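Local coordinates for protein acyl-CoA dehydrogenase (Thermus thermophilus, PDB 2Z1Q) that probably oxidises saturated acyl-CoA thioesters to their 2,3-dehydroacyl-CoA forms, using a bound FAD and passing the electrons to an acceptor, at residues B[314-319]-B[355-360]. Residues are numbered along the deposited sequence; the frame is centred on the assembly and turned at random.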
loop_
_atom_site.group_PDB
_atom_site.type_symbol
_atom_site.label_atom_id
_atom_site.label_comp_id
_atom_site.label_asym_id
_atom_site.label_seq_id
_atom_site.Cartn_x
_atom_site.Cartn_y
_atom_site.Cartn_z
ATOM N N TYR B 314 18.255 -1.765 -3.754
ATOM C CA TYR B 314 19.664 -2.091 -3.552
ATOM C C TYR B 314 19.892 -2.746 -2.194
ATOM O O TYR B 314 20.587 -3.760 -2.084
ATOM C CB TYR B 314 20.525 -0.824 -3.668
ATOM C CG TYR B 314 21.971 -1.051 -3.307
ATOM C CD1 TYR B 314 22.819 -1.743 -4.160
ATOM C CD2 TYR B 314 22.483 -0.601 -2.082
ATOM C CE1 TYR B 314 24.146 -1.992 -3.817
ATOM C CE2 TYR B 314 23.804 -0.842 -1.729
ATOM C CZ TYR B 314 24.630 -1.543 -2.605
ATOM O OH TYR B 314 25.937 -1.823 -2.296
ATOM N N ALA B 315 19.295 -2.175 -1.155
ATOM C CA ALA B 315 19.434 -2.733 0.178
ATOM C C ALA B 315 18.905 -4.174 0.229
ATOM O O ALA B 315 19.615 -5.074 0.674
ATOM C CB ALA B 315 18.698 -1.857 1.198
ATOM N N ALA B 316 17.672 -4.396 -0.230
ATOM C CA ALA B 316 17.088 -5.746 -0.200
ATOM C C ALA B 316 17.922 -6.728 -1.025
ATOM O O ALA B 316 18.189 -7.847 -0.600
ATOM C CB ALA B 316 15.653 -5.717 -0.733
ATOM N N GLU B 317 18.318 -6.290 -2.213
ATOM C CA GLU B 317 19.116 -7.129 -3.094
ATOM C C GLU B 317 20.417 -7.534 -2.410
ATOM O O GLU B 317 20.841 -8.683 -2.510
ATOM C CB GLU B 317 19.461 -6.386 -4.394
ATOM C CG GLU B 317 20.172 -7.287 -5.404
ATOM C CD GLU B 317 20.870 -6.512 -6.516
ATOM O OE1 GLU B 317 21.049 -7.092 -7.605
ATOM O OE2 GLU B 317 21.241 -5.330 -6.307
ATOM N N SER B 318 21.050 -6.588 -1.723
ATOM C CA SER B 318 22.312 -6.887 -1.060
ATOM C C SER B 318 22.109 -7.864 0.080
ATOM O O SER B 318 22.883 -8.815 0.238
ATOM C CB SER B 318 22.962 -5.597 -0.537
ATOM O OG SER B 318 23.281 -4.707 -1.597
ATOM N N ALA B 319 21.066 -7.644 0.875
ATOM C CA ALA B 319 20.793 -8.528 2.000
ATOM C C ALA B 319 20.431 -9.950 1.541
ATOM O O ALA B 319 20.860 -10.929 2.155
ATOM C CB ALA B 319 19.682 -7.950 2.863
ATOM N N LYS B 355 12.880 -11.977 3.861
ATOM C CA LYS B 355 11.508 -12.275 3.444
ATOM C C LYS B 355 10.627 -11.049 3.743
ATOM O O LYS B 355 9.843 -10.608 2.904
ATOM C CB LYS B 355 10.999 -13.536 4.173
ATOM C CG LYS B 355 9.491 -13.582 4.432
ATOM C CD LYS B 355 8.699 -13.684 3.164
ATOM C CE LYS B 355 7.411 -12.842 3.209
ATOM N NZ LYS B 355 6.415 -13.247 4.235
ATOM N N VAL B 356 10.794 -10.482 4.931
ATOM C CA VAL B 356 10.049 -9.300 5.353
ATOM C C VAL B 356 10.533 -8.072 4.593
ATOM O O VAL B 356 9.729 -7.272 4.123
ATOM C CB VAL B 356 10.237 -9.031 6.853
ATOM C CG1 VAL B 356 9.422 -7.807 7.272
ATOM C CG2 VAL B 356 9.830 -10.251 7.646
ATOM N N LEU B 357 11.852 -7.939 4.470
ATOM C CA LEU B 357 12.460 -6.802 3.783
ATOM C C LEU B 357 12.054 -6.765 2.311
ATOM O O LEU B 357 11.649 -5.724 1.787
ATOM C CB LEU B 357 13.976 -6.909 3.851
ATOM C CG LEU B 357 14.861 -5.667 3.934
ATOM C CD1 LEU B 357 16.155 -6.035 3.228
ATOM C CD2 LEU B 357 14.244 -4.433 3.303
ATOM N N GLY B 358 12.175 -7.909 1.645
ATOM C CA GLY B 358 11.843 -7.961 0.235
ATOM C C GLY B 358 10.411 -7.583 -0.059
ATOM O O GLY B 358 10.143 -6.660 -0.825
ATOM N N SER B 359 9.483 -8.299 0.558
ATOM C CA SER B 359 8.080 -8.018 0.319
ATOM C C SER B 359 7.717 -6.565 0.624
ATOM O O SER B 359 6.971 -5.960 -0.135
ATOM C CB SER B 359 7.198 -8.988 1.126
ATOM O OG SER B 359 7.617 -9.091 2.476
ATOM N N GLU B 360 8.260 -5.988 1.700
ATOM C CA GLU B 360 7.922 -4.601 2.039
ATOM C C GLU B 360 8.548 -3.592 1.100
ATOM O O GLU B 360 7.976 -2.528 0.854
ATOM C CB GLU B 360 8.276 -4.306 3.497
ATOM C CG GLU B 360 7.380 -5.139 4.418
ATOM C CD GLU B 360 7.504 -4.795 5.890
ATOM O OE1 GLU B 360 6.805 -5.453 6.687
ATOM O OE2 GLU B 360 8.281 -3.880 6.262
#
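Leu357 reaches across to Ala316 and Ala319 in a buried helix-helix contact made by apolar side chains inside the C-terminal helical domain of the acyl-CoA dehydrogenase fold. It joins helix 300-331 to helix 348-372, two roughly antiparallel members of the bundle whose short segments run at 150° with their axes 9.4 Å apart. The small residues on both sides suit this spacing: Ala316 faces Gly358, their CA atoms 5.7 Å from each other, and with no side chain on the glycine the Ala316 methyl looks onto bare backbone there.

Leu357 carries nearly all the apolar contact from its helix, and it does so mainly with one branch. Its chi1 of -147° swings CG out and chi2 of -149° then sets CD1 against the alanines, both off the staggered values; CD2 stays farther back, 4.5 Å from Ala316 CB. Around the two segments the bundle closes in. Leu357 also touches Ala491 of helix 476-502 and Tyr513 of helix 505-528, and Ala316 leans on Val272 of helix 252-288.

Polar side chains of both segments find partners elsewhere. The CB of Glu317 is directed away from helix 348-372, and its carboxylate forms salt bridges with Lys276 and Arg498. Ser318 OG turns back to Tyr314 O at 2.9 Å, above the carbonyl plane, and the backbone N of Ser318 reaches that same oxygen from the opposite face, so two donors grip it. On the partner helix Ser359 OG bonds back to Lys355 O at 2.7 Å, this time in the carbonyl plane, beside a weak backbone bond from Ser359 N.

Back at the interface, Leu357 CD1 sits 4.0 Å from Ala319 CB and comes closest to the backbone, 3.6 Å from Ala316 CA.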